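Local coordinates for protein prokaryotic transcription elongation factor GreA/GreB (Nitrosomonas europaea, PDB 2PN0) that probably binds RNA polymerase as a member of the GreA/GreB and Rnk family of transcription factors, at residues I9-S13 with E50-P54; R18-L22 with V79-D83; S61-V67 with V122-T128. One frame throughout, in Å; residues are numbered along the deposited sequence.

Interaction 1: residues I9-S13 with E50-P54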
ATOM      1  N   ILE A   9      11.496 -17.369  -3.107  1.00 21.43           N
ATOM      2  CA  ILE A   9      11.494 -16.846  -1.747  1.00 20.84           C
ATOM      3  C   ILE A   9      11.378 -18.044  -0.812  1.00 21.06           C
ATOM      4  O   ILE A   9      11.001 -19.132  -1.249  1.00 20.68           O
ATOM      5  CB  ILE A   9      10.339 -15.823  -1.488  1.00 20.92           C
ATOM      6  CG1 ILE A   9       8.960 -16.506  -1.622  1.00 20.78           C
ATOM      7  CG2 ILE A   9      10.535 -14.565  -2.383  1.00 20.63           C
ATOM      8  CD1 ILE A   9       7.770 -15.760  -0.946  1.00 21.18           C
HETATM    9  N   MSE A  10      11.703 -17.833   0.461  1.00 21.26           N
HETATM   10  CA  MSE A  10      11.569 -18.847   1.498  1.00 21.82           C
HETATM   11  C   MSE A  10      10.423 -18.450   2.428  1.00 23.12           C
HETATM   12  O   MSE A  10      10.343 -17.276   2.843  1.00 23.27           O
HETATM   13  CB  MSE A  10      12.861 -18.955   2.328  1.00 21.59           C
HETATM   14  CG  MSE A  10      14.156 -18.995   1.530  1.00 21.36           C
HETATM   15 SE   MSE A  10      15.776 -19.197   2.634  0.75 20.83          SE
HETATM   16  CE  MSE A  10      15.232 -20.731   3.703  1.00 21.62           C
ATOM     17  N   ILE A  11       9.557 -19.421   2.740  1.00 24.18           N
ATOM     18  CA  ILE A  11       8.433 -19.293   3.692  0.60 24.98           C
ATOM     19  C   ILE A  11       8.434 -20.476   4.630  1.00 25.07           C
ATOM     20  O   ILE A  11       8.872 -21.555   4.238  1.00 24.90           O
ATOM     21  CB  ILE A  11       7.050 -19.485   3.010  0.60 25.05           C
ATOM     22  CG1 ILE A  11       7.189 -19.946   1.558  0.60 25.28           C
ATOM     23  CG2 ILE A  11       6.120 -18.311   3.302  0.60 26.61           C
ATOM     24  CD1 ILE A  11       5.942 -19.720   0.719  0.60 24.96           C
ATOM     25  N   SER A  12       7.862 -20.301   5.821  1.00 25.77           N
ATOM     26  CA  SER A  12       7.633 -21.428   6.705  1.00 27.28           C
ATOM     27  C   SER A  12       6.421 -22.192   6.195  1.00 27.95           C
ATOM     28  O   SER A  12       5.587 -21.638   5.451  1.00 28.54           O
ATOM     29  CB  SER A  12       7.398 -20.977   8.150  1.00 26.75           C
ATOM     30  OG  SER A  12       6.081 -20.491   8.323  1.00 28.57           O
ATOM     31  N   SER A  13       6.343 -23.450   6.611  1.00 28.13           N
ATOM     32  CA  SER A  13       5.222 -24.325   6.272  0.60 28.61           C
ATOM     33  C   SER A  13       3.896 -23.714   6.733  1.00 28.54           C
ATOM     34  O   SER A  13       2.904 -23.744   5.997  1.00 28.20           O
ATOM     35  CB  SER A  13       5.421 -25.703   6.906  0.60 28.50           C
ATOM     36  OG  SER A  13       4.549 -26.664   6.335  0.60 28.86           O
ATOM     37  N   GLU A  50      13.100 -22.416  11.240  1.00 29.12           N
ATOM     38  CA  GLU A  50      14.471 -22.336  11.745  1.00 29.05           C
ATOM     39  C   GLU A  50      15.544 -22.055  10.707  1.00 28.09           C
ATOM     40  O   GLU A  50      16.573 -21.463  11.056  1.00 28.05           O
ATOM     41  CB  GLU A  50      14.876 -23.614  12.505  1.00 29.09           C
ATOM     42  CG  GLU A  50      14.083 -23.923  13.782  1.00 31.58           C
ATOM     43  CD  GLU A  50      13.778 -22.691  14.615  1.00 34.07           C
ATOM     44  OE1 GLU A  50      12.574 -22.445  14.859  1.00 35.45           O
ATOM     45  OE2 GLU A  50      14.731 -21.968  15.007  1.00 34.82           O
ATOM     46  N   GLU A  51      15.347 -22.499   9.460  1.00 27.29           N
ATOM     47  CA  GLU A  51      16.419 -22.212   8.500  0.60 26.93           C
ATOM     48  C   GLU A  51      16.066 -21.137   7.478  1.00 26.07           C
ATOM     49  O   GLU A  51      16.757 -20.954   6.473  1.00 26.42           O
ATOM     50  CB  GLU A  51      17.061 -23.494   7.887  0.60 27.29           C
ATOM     51  CG  GLU A  51      18.608 -23.327   7.527  0.60 27.75           C
ATOM     52  CD  GLU A  51      19.466 -23.002   8.797  0.60 29.36           C
ATOM     53  OE1 GLU A  51      20.498 -22.276   8.676  0.60 29.39           O
ATOM     54  OE2 GLU A  51      19.109 -23.469   9.902  0.60 30.58           O
ATOM     55  N   ILE A  52      15.031 -20.360   7.801  1.00 24.69           N
ATOM     56  CA  ILE A  52      14.830 -19.062   7.133  1.00 22.99           C
ATOM     57  C   ILE A  52      15.678 -18.048   7.899  1.00 22.33           C
ATOM     58  O   ILE A  52      15.475 -17.860   9.107  1.00 21.49           O
ATOM     59  CB  ILE A  52      13.379 -18.539   7.175  1.00 23.25           C
ATOM     60  CG1 ILE A  52      12.423 -19.455   6.426  1.00 23.65           C
ATOM     61  CG2 ILE A  52      13.314 -17.139   6.561  1.00 21.51           C
ATOM     62  CD1 ILE A  52      10.999 -19.226   6.798  1.00 25.35           C
ATOM     63  N   PRO A  53      16.628 -17.384   7.212  1.00 21.62           N
ATOM     64  CA  PRO A  53      17.507 -16.423   7.897  1.00 21.11           C
ATOM     65  C   PRO A  53      16.727 -15.276   8.551  1.00 19.79           C
ATOM     66  O   PRO A  53      15.675 -14.887   8.023  1.00 19.88           O
ATOM     67  CB  PRO A  53      18.407 -15.905   6.771  1.00 21.42           C
ATOM     68  CG  PRO A  53      18.322 -16.934   5.686  1.00 21.55           C
ATOM     69  CD  PRO A  53      16.953 -17.520   5.778  1.00 22.09           C
ATOM     70  N   PRO A  54      17.226 -14.746   9.686  1.00 18.99           N
ATOM     71  CA  PRO A  54      16.624 -13.615  10.440  1.00 18.40           C
ATOM     72  C   PRO A  54      16.481 -12.319   9.642  1.00 17.99           C
ATOM     73  O   PRO A  54      15.712 -11.441  10.013  1.00 17.52           O
ATOM     74  CB  PRO A  54      17.604 -13.397  11.613  1.00 19.19           C
ATOM     75  CG  PRO A  54      18.867 -14.112  11.216  1.00 18.85           C
ATOM     76  CD  PRO A  54      18.446 -15.253  10.355  1.00 18.84           C
TER
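Strand 10-12 belongs to a small parallel sheet with strand 45-47 in the Rnk N-terminal region, and here the loop after strand 45-47 packs against strand 10-12 through side chains. Ile9 leads into the strand and pairs through its backbone with Glu45. Met10, present as selenomethionine, makes most of the contact from this side. Its CA-to-CB bond points toward the loop, and chi3 is p, which lays the terminal methyl against the loop backbone: CE of Met10 lies 3.2 Å from O of Glu51 and 3.8 Å from CA of Ile52, while SE of Met10 rests 3.8 Å from CD of Pro53. The CA-to-CB bond of Ile11 points away from the loop, and its side chain packs on Leu41 of helix 34-42 and on Ala44, so it meets the loop through its backbone, with its C atom 3.6 Å from CD1 of Ile52. Ser12 is the N-cap of helix 13-25, its OG hydrogen-bonded to N of Asp15. The loop thus packs where strand passes into helix. Ile52, which also touches Val47 and Thr58, is the counterpart of Met10: both point toward the opposite segment, and CD1 of Ile52 reaches the backbone between Ile11 and Ser12, 3.5 Å from N of Ser12.

Interaction 2: residues R18-L22 with V79-D83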
ATOM      1  N   ARG A  18      -1.321 -21.071   5.724  1.00 19.94           N
ATOM      2  CA  ARG A  18      -2.249 -19.980   6.081  0.60 19.91           C
ATOM      3  C   ARG A  18      -2.525 -19.087   4.876  1.00 18.95           C
ATOM      4  O   ARG A  18      -3.676 -18.734   4.599  1.00 17.89           O
ATOM      5  CB  ARG A  18      -1.686 -19.117   7.217  0.60 19.89           C
ATOM      6  CG  ARG A  18      -1.626 -19.770   8.597  0.60 21.36           C
ATOM      7  CD  ARG A  18      -1.335 -18.732   9.711  0.60 21.51           C
ATOM      8  NE  ARG A  18      -2.116 -17.506   9.514  0.60 23.49           N
ATOM      9  CZ  ARG A  18      -3.333 -17.294  10.002  0.60 24.44           C
ATOM     10  NH1 ARG A  18      -3.923 -18.220  10.746  0.60 23.20           N
ATOM     11  NH2 ARG A  18      -3.965 -16.151   9.747  0.60 25.89           N
ATOM     12  N   LEU A  19      -1.460 -18.686   4.169  1.00 17.89           N
ATOM     13  CA  LEU A  19      -1.680 -17.855   2.971  1.00 17.34           C
ATOM     14  C   LEU A  19      -2.521 -18.564   1.907  1.00 18.16           C
ATOM     15  O   LEU A  19      -3.374 -17.927   1.264  1.00 18.16           O
ATOM     16  CB  LEU A  19      -0.361 -17.384   2.378  1.00 16.68           C
ATOM     17  CG  LEU A  19       0.339 -16.374   3.254  1.00 16.27           C
ATOM     18  CD1 LEU A  19       1.774 -16.191   2.746  1.00 19.18           C
ATOM     19  CD2 LEU A  19      -0.431 -15.009   3.252  1.00 16.53           C
ATOM     20  N   GLU A  20      -2.301 -19.874   1.707  1.00 18.88           N
ATOM     21  CA  GLU A  20      -3.080 -20.610   0.717  0.60 19.24           C
ATOM     22  C   GLU A  20      -4.554 -20.596   1.108  1.00 19.22           C
ATOM     23  O   GLU A  20      -5.424 -20.368   0.259  1.00 19.96           O
ATOM     24  CB  GLU A  20      -2.573 -22.048   0.538  0.60 19.91           C
ATOM     25  CG  GLU A  20      -3.463 -22.926  -0.363  0.60 21.40           C
ATOM     26  CD  GLU A  20      -3.435 -22.537  -1.843  0.60 25.21           C
ATOM     27  OE1 GLU A  20      -2.539 -21.765  -2.259  0.60 25.57           O
ATOM     28  OE2 GLU A  20      -4.321 -23.009  -2.605  0.60 25.08           O
ATOM     29  N   ILE A  21      -4.844 -20.820   2.391  1.00 19.28           N
ATOM     30  CA  ILE A  21      -6.240 -20.845   2.854  1.00 19.01           C
ATOM     31  C   ILE A  21      -6.827 -19.441   2.740  1.00 18.52           C
ATOM     32  O   ILE A  21      -7.982 -19.260   2.332  1.00 18.46           O
ATOM     33  CB  ILE A  21      -6.351 -21.350   4.304  1.00 18.24           C
ATOM     34  CG1 ILE A  21      -5.945 -22.838   4.392  1.00 20.98           C
ATOM     35  CG2 ILE A  21      -7.796 -21.105   4.881  1.00 18.59           C
ATOM     36  CD1 ILE A  21      -5.700 -23.318   5.801  1.00 19.76           C
ATOM     37  N   LEU A  22      -6.026 -18.442   3.077  1.00 18.19           N
ATOM     38  CA  LEU A  22      -6.495 -17.059   2.926  1.00 17.62           C
ATOM     39  C   LEU A  22      -6.913 -16.777   1.487  1.00 18.44           C
ATOM     40  O   LEU A  22      -7.970 -16.180   1.230  1.00 19.71           O
ATOM     41  CB  LEU A  22      -5.415 -16.064   3.390  1.00 17.40           C
ATOM     42  CG  LEU A  22      -5.792 -14.589   3.285  1.00 15.17           C
ATOM     43  CD1 LEU A  22      -7.052 -14.193   4.095  1.00 15.28           C
ATOM     44  CD2 LEU A  22      -4.580 -13.689   3.608  1.00 16.41           C
ATOM     45  N   VAL A  79       1.460  -8.164   8.254  1.00 13.36           N
ATOM     46  CA  VAL A  79       0.510  -8.982   9.021  1.00 13.12           C
ATOM     47  C   VAL A  79      -0.577  -9.598   8.155  1.00 12.14           C
ATOM     48  O   VAL A  79      -0.832  -9.165   7.018  1.00 10.14           O
ATOM     49  CB  VAL A  79      -0.188  -8.133  10.125  1.00 13.37           C
ATOM     50  CG1 VAL A  79       0.841  -7.648  11.158  1.00 14.53           C
ATOM     51  CG2 VAL A  79      -0.930  -6.963   9.461  1.00 13.40           C
ATOM     52  N   TYR A  80      -1.253 -10.616   8.725  1.00 11.19           N
ATOM     53  CA  TYR A  80      -2.502 -11.098   8.150  1.00 11.83           C
ATOM     54  C   TYR A  80      -3.611 -10.058   8.341  1.00 12.43           C
ATOM     55  O   TYR A  80      -3.468  -9.199   9.204  1.00 13.33           O
ATOM     56  CB  TYR A  80      -2.891 -12.416   8.819  1.00 11.85           C
ATOM     57  CG  TYR A  80      -1.970 -13.551   8.420  1.00 12.74           C
ATOM     58  CD1 TYR A  80      -2.109 -14.190   7.180  1.00 13.55           C
ATOM     59  CD2 TYR A  80      -0.955 -13.979   9.270  1.00 14.03           C
ATOM     60  CE1 TYR A  80      -1.251 -15.244   6.807  1.00 11.66           C
ATOM     61  CE2 TYR A  80      -0.096 -15.011   8.902  1.00 13.36           C
ATOM     62  CZ  TYR A  80      -0.261 -15.643   7.676  1.00 12.88           C
ATOM     63  OH  TYR A  80       0.570 -16.689   7.314  1.00 12.77           O
ATOM     64  N   PRO A  81      -4.665 -10.100   7.501  1.00 13.95           N
ATOM     65  CA  PRO A  81      -5.755  -9.110   7.624  1.00 15.90           C
ATOM     66  C   PRO A  81      -6.284  -8.916   9.058  1.00 18.05           C
ATOM     67  O   PRO A  81      -6.522  -7.770   9.452  1.00 18.71           O
ATOM     68  CB  PRO A  81      -6.820  -9.641   6.670  1.00 14.95           C
ATOM     69  CG  PRO A  81      -6.010 -10.260   5.573  1.00 14.76           C
ATOM     70  CD  PRO A  81      -4.879 -10.973   6.328  1.00 13.48           C
ATOM     71  N   LYS A  82      -6.406 -10.004   9.837  1.00 20.23           N
ATOM     72  CA  LYS A  82      -6.911  -9.919  11.226  1.00 22.09           C
ATOM     73  C   LYS A  82      -6.137  -8.907  12.093  1.00 22.83           C
ATOM     74  O   LYS A  82      -6.686  -8.373  13.065  1.00 23.75           O
ATOM     75  CB  LYS A  82      -6.911 -11.298  11.893  1.00 22.33           C
ATOM     76  CG  LYS A  82      -5.552 -11.934  12.037  1.00 24.67           C
ATOM     77  CD  LYS A  82      -5.677 -13.393  12.498  1.00 30.05           C
ATOM     78  CE  LYS A  82      -4.446 -14.208  12.121  1.00 33.25           C
ATOM     79  NZ  LYS A  82      -3.186 -13.723  12.734  1.00 33.65           N
ATOM     80  N   ASP A  83      -4.882  -8.620  11.728  1.00 21.68           N
ATOM     81  CA  ASP A  83      -4.009  -7.863  12.619  1.00 21.96           C
ATOM     82  C   ASP A  83      -3.665  -6.440  12.219  1.00 21.96           C
ATOM     83  O   ASP A  83      -2.871  -5.771  12.907  1.00 22.11           O
ATOM     84  CB  ASP A  83      -2.751  -8.664  12.905  1.00 21.53           C
ATOM     85  CG  ASP A  83      -3.044  -9.904  13.698  1.00 23.40           C
ATOM     86  OD1 ASP A  83      -3.818  -9.798  14.693  1.00 23.88           O
ATOM     87  OD2 ASP A  83      -2.503 -10.974  13.357  1.00 21.09           O
TER
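Helix 13-25 of the Rnk N-terminal region packs on the turn after strand 77-79 in the GreA/GreB C-terminal, FKBP-like region, and a cation-pi pair marks the junction. Arg18 leaves the helix with chi1 m and chi2 t, then bends at chi3 (p), which swings its guanidinium over the Tyr80 ring: CZ of Arg18 sits 4.0 Å from the ring centroid, 6° off the normal. Tyr80, at chi1 m, reaches toward the helix, and its OH is hydrogen-bonded to OD1 of Asp15, three residues before Arg18. Leu19 brings CD2 to 3.7 Å from CE1 of Tyr80. Leu22, t at chi1 and p at chi2, meets the ring edge and places CD2 3.9 Å from CD of Pro81, which also packs on Thr86 of the second subunit. Lys82, p at chi1 and then extended (chi2 and chi3 t), puts its CE 3.1 Å from NH2 of Arg18. The like charges come close, but chi4 p turns NZ of Lys82 to a 2.9 Å salt bridge with OD2 of Asp83.

Interaction 3: residues S61-V67 with V122-T128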
ATOM      1  N   SER A  61       6.851 -10.324  10.544  1.00 16.47           N
ATOM      2  CA  SER A  61       8.160  -9.636  10.658  1.00 17.63           C
ATOM      3  C   SER A  61       7.900  -8.139  10.809  1.00 17.06           C
ATOM      4  O   SER A  61       7.002  -7.583  10.163  1.00 16.85           O
ATOM      5  CB  SER A  61       9.037  -9.831   9.391  1.00 17.04           C
ATOM      6  OG  SER A  61       9.618 -11.132   9.393  1.00 23.21           O
ATOM      7  N   THR A  62       8.724  -7.466  11.621  1.00 16.19           N
ATOM      8  CA  THR A  62       8.747  -5.994  11.618  1.00 16.55           C
ATOM      9  C   THR A  62       9.937  -5.551  10.776  1.00 15.47           C
ATOM     10  O   THR A  62      11.062  -6.013  11.017  1.00 16.99           O
ATOM     11  CB  THR A  62       8.842  -5.428  13.061  1.00 15.88           C
ATOM     12  OG1 THR A  62       7.636  -5.758  13.738  1.00 16.42           O
ATOM     13  CG2 THR A  62       8.980  -3.911  13.054  1.00 16.79           C
ATOM     14  N   VAL A  63       9.658  -4.717   9.772  1.00 15.36           N
ATOM     15  CA  VAL A  63      10.658  -4.253   8.834  1.00 15.39           C
ATOM     16  C   VAL A  63      10.961  -2.801   9.160  1.00 15.17           C
ATOM     17  O   VAL A  63      10.059  -1.964   9.217  1.00 16.12           O
ATOM     18  CB  VAL A  63      10.149  -4.431   7.371  1.00 15.60           C
ATOM     19  CG1 VAL A  63      11.235  -4.059   6.346  1.00 16.34           C
ATOM     20  CG2 VAL A  63       9.656  -5.878   7.126  1.00 16.67           C
ATOM     21  N   ARG A  64      12.245  -2.510   9.388  1.00 14.26           N
ATOM     22  CA  ARG A  64      12.705  -1.135   9.613  1.00 13.88           C
ATOM     23  C   ARG A  64      13.262  -0.586   8.316  1.00 13.24           C
ATOM     24  O   ARG A  64      14.093  -1.246   7.696  1.00 13.93           O
ATOM     25  CB  ARG A  64      13.798  -1.123  10.687  1.00 13.80           C
ATOM     26  CG  ARG A  64      14.282   0.246  11.039  1.00 15.36           C
ATOM     27  CD  ARG A  64      14.914   0.192  12.393  1.00 19.05           C
ATOM     28  NE  ARG A  64      15.500   1.436  12.838  1.00 20.30           N
ATOM     29  CZ  ARG A  64      14.837   2.533  13.227  1.00 22.82           C
ATOM     30  NH1 ARG A  64      13.509   2.605  13.177  1.00 21.68           N
ATOM     31  NH2 ARG A  64      15.527   3.593  13.659  1.00 21.62           N
ATOM     32  N   PHE A  65      12.808   0.600   7.915  1.00 11.90           N
ATOM     33  CA  PHE A  65      13.199   1.208   6.655  1.00 11.31           C
ATOM     34  C   PHE A  65      13.879   2.528   6.878  1.00 11.30           C
ATOM     35  O   PHE A  65      13.511   3.262   7.808  1.00 10.74           O
ATOM     36  CB  PHE A  65      11.959   1.580   5.829  1.00 12.02           C
ATOM     37  CG  PHE A  65      11.106   0.425   5.432  1.00 13.45           C
ATOM     38  CD1 PHE A  65      11.374  -0.283   4.254  1.00 14.02           C
ATOM     39  CD2 PHE A  65      10.008   0.061   6.226  1.00 13.32           C
ATOM     40  CE1 PHE A  65      10.571  -1.344   3.857  1.00 15.03           C
ATOM     41  CE2 PHE A  65       9.184  -1.038   5.857  1.00 14.68           C
ATOM     42  CZ  PHE A  65       9.465  -1.716   4.657  1.00 15.93           C
ATOM     43  N   ARG A  66      14.848   2.869   6.022  1.00 11.52           N
ATOM     44  CA  ARG A  66      15.374   4.233   5.981  0.60 11.85           C
ATOM     45  C   ARG A  66      15.036   4.850   4.623  1.00 12.45           C
ATOM     46  O   ARG A  66      15.226   4.209   3.582  1.00 10.24           O
ATOM     47  CB  ARG A  66      16.888   4.302   6.228  0.60 12.30           C
ATOM     48  CG  ARG A  66      17.374   5.736   6.530  0.60 11.90           C
ATOM     49  CD  ARG A  66      18.897   5.892   6.655  0.60 14.51           C
ATOM     50  NE  ARG A  66      19.478   5.104   7.750  0.60 17.51           N
ATOM     51  CZ  ARG A  66      20.127   3.950   7.580  0.60 19.29           C
ATOM     52  NH1 ARG A  66      20.274   3.434   6.354  0.60 18.35           N
ATOM     53  NH2 ARG A  66      20.624   3.300   8.633  0.60 17.54           N
ATOM     54  N   VAL A  67      14.518   6.071   4.647  1.00 13.11           N
ATOM     55  CA  VAL A  67      14.237   6.775   3.406  0.60 15.47           C
ATOM     56  C   VAL A  67      15.561   7.291   2.862  1.00 16.21           C
ATOM     57  O   VAL A  67      16.395   7.844   3.607  1.00 16.75           O
ATOM     58  CB  VAL A  67      13.237   7.930   3.601  0.60 14.99           C
ATOM     59  CG1 VAL A  67      11.945   7.416   4.237  0.60 16.50           C
ATOM     60  CG2 VAL A  67      13.835   8.983   4.456  0.60 16.96           C
ATOM     61  N   VAL A 122      13.177   3.552  -0.289  1.00 14.66           N
ATOM     62  CA  VAL A 122      13.576   3.164   1.070  1.00 14.73           C
ATOM     63  C   VAL A 122      14.441   1.916   1.017  1.00 15.69           C
ATOM     64  O   VAL A 122      14.334   1.121   0.076  1.00 15.51           O
ATOM     65  CB  VAL A 122      12.366   2.905   1.994  1.00 14.76           C
ATOM     66  CG1 VAL A 122      11.572   4.223   2.230  1.00 16.44           C
ATOM     67  CG2 VAL A 122      11.403   1.789   1.418  1.00 14.57           C
ATOM     68  N   ARG A 123      15.298   1.756   2.034  1.00 15.77           N
ATOM     69  CA  ARG A 123      16.056   0.533   2.148  1.00 16.73           C
ATOM     70  C   ARG A 123      15.656  -0.159   3.426  1.00 15.11           C
ATOM     71  O   ARG A 123      15.452   0.491   4.442  1.00 13.77           O
ATOM     72  CB  ARG A 123      17.561   0.862   2.210  1.00 16.57           C
ATOM     73  CG  ARG A 123      18.466  -0.361   2.363  1.00 20.62           C
ATOM     74  CD  ARG A 123      19.913   0.101   2.640  1.00 20.96           C
ATOM     75  NE  ARG A 123      20.446   0.861   1.507  1.00 27.54           N
ATOM     76  CZ  ARG A 123      21.621   1.493   1.522  1.00 31.66           C
ATOM     77  NH1 ARG A 123      22.363   1.475   2.635  1.00 32.43           N
ATOM     78  NH2 ARG A 123      22.048   2.157   0.442  1.00 33.11           N
ATOM     79  N   ILE A 124      15.591  -1.483   3.383  1.00 13.55           N
ATOM     80  CA  ILE A 124      15.312  -2.234   4.585  1.00 13.62           C
ATOM     81  C   ILE A 124      16.565  -2.282   5.433  1.00 14.55           C
ATOM     82  O   ILE A 124      17.582  -2.861   5.025  1.00 15.21           O
ATOM     83  CB  ILE A 124      14.851  -3.678   4.274  1.00 13.59           C
ATOM     84  CG1 ILE A 124      13.504  -3.661   3.495  1.00 15.16           C
ATOM     85  CG2 ILE A 124      14.775  -4.501   5.601  1.00 13.11           C
ATOM     86  CD1 ILE A 124      13.072  -5.001   2.951  1.00 15.14           C
ATOM     87  N   VAL A 125      16.495  -1.647   6.604  1.00 14.82           N
ATOM     88  CA  VAL A 125      17.667  -1.520   7.462  1.00 16.42           C
ATOM     89  C   VAL A 125      17.780  -2.693   8.452  1.00 16.76           C
ATOM     90  O   VAL A 125      18.912  -3.091   8.837  1.00 17.89           O
ATOM     91  CB  VAL A 125      17.770  -0.116   8.152  1.00 17.37           C
ATOM     92  CG1 VAL A 125      17.919   0.965   7.120  1.00 18.91           C
ATOM     93  CG2 VAL A 125      16.617   0.166   9.009  1.00 21.13           C
ATOM     94  N   GLU A 126      16.640  -3.280   8.804  1.00 16.35           N
ATOM     95  CA  GLU A 126      16.578  -4.371   9.800  1.00 17.07           C
ATOM     96  C   GLU A 126      15.269  -5.117   9.693  1.00 16.87           C
ATOM     97  O   GLU A 126      14.233  -4.532   9.368  1.00 16.57           O
ATOM     98  CB  GLU A 126      16.695  -3.793  11.217  1.00 16.61           C
ATOM     99  CG  GLU A 126      16.912  -4.850  12.318  1.00 16.96           C
ATOM    100  CD  GLU A 126      17.193  -4.272  13.681  1.00 18.77           C
ATOM    101  OE1 GLU A 126      17.164  -3.028  13.863  1.00 20.90           O
ATOM    102  OE2 GLU A 126      17.421  -5.094  14.593  1.00 18.53           O
ATOM    103  N   VAL A 127      15.323  -6.411   9.982  1.00 16.68           N
ATOM    104  CA  VAL A 127      14.121  -7.255  10.046  1.00 17.52           C
ATOM    105  C   VAL A 127      14.101  -7.880  11.446  1.00 19.02           C
ATOM    106  O   VAL A 127      15.125  -8.348  11.907  1.00 18.30           O
ATOM    107  CB  VAL A 127      14.200  -8.338   8.968  1.00 16.47           C
ATOM    108  CG1 VAL A 127      13.015  -9.276   9.069  1.00 19.61           C
ATOM    109  CG2 VAL A 127      14.235  -7.686   7.561  1.00 18.21           C
ATOM    110  N   THR A 128      12.955  -7.861  12.123  1.00 19.43           N
ATOM    111  CA  THR A 128      12.852  -8.410  13.470  0.60 20.92           C
ATOM    112  C   THR A 128      11.548  -9.192  13.571  1.00 21.86           C
ATOM    113  O   THR A 128      10.534  -8.793  13.022  1.00 21.65           O
ATOM    114  CB  THR A 128      12.853  -7.293  14.514  0.60 20.62           C
ATOM    115  OG1 THR A 128      11.825  -6.354  14.185  0.60 21.23           O
ATOM    116  CG2 THR A 128      14.200  -6.570  14.537  0.60 21.20           C
TER
HETATM  117  O   HOH W   1      13.096  -4.490  12.484  1.00 25.14           O
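Backbone hydrogen bonds tie strand 62-67 to strand 119-128. Thr62 N gives a 2.6 Å bond to Thr128 O, returned by Thr128 N to Thr62 O at 2.9 Å; Arg66 and Arg123 exchange two more, each N to the other's O at 2.9 Å. Between them, Arg64 N binds Glu126 O at 2.8 Å, while Arg64 O accepts from Val125 N at 2.7 Å and weakly from Glu126 N at 3.4 Å. Water 1 bridges Thr62 O (2.9 Å) and Thr128 OG1 (2.8 Å). Arg64, Arg66, Arg123 and Glu126 share one face, where Val125 CG1 covers a face of the Arg66 guanidinium at 3.5 Å from NH1, and Arg123 has a salt bridge to Glu109. Apolar side chains line the other face: Val63 CG1 lies 3.6 Å from Ile124 CG2, Phe65 CD1 3.5 Å from Val122 CG2, and Phe65 also meets Phe74. With Val125 and Glu126 both opposite Arg64, this is a classic beta bulge in the antiparallel sheet of the FKBP-like GreA/GreB C-terminal domain.

Interactions 1 and 2 sit on consecutive elements, strand 10-12 and helix 13-25, with centres about 17 Å apart. Their segments alternate in sequence, as do those of interactions 2 and 3, whose centres lie about 21 Å apart on opposite sides of the chain's centre. Interaction 1 closes before interaction 3 opens, yet the two touch: O of Pro54 packs 3.6 Å from CG1 of Val127. Interaction 3 belongs to the sheet of strands 62-67, 119-128 and 109-113. Interaction 2 joins the N-terminal helix to the FKBP-like part and interaction 1 packs the connecting loop on strand 10-12, while interaction 3 lies within the C-terminal part.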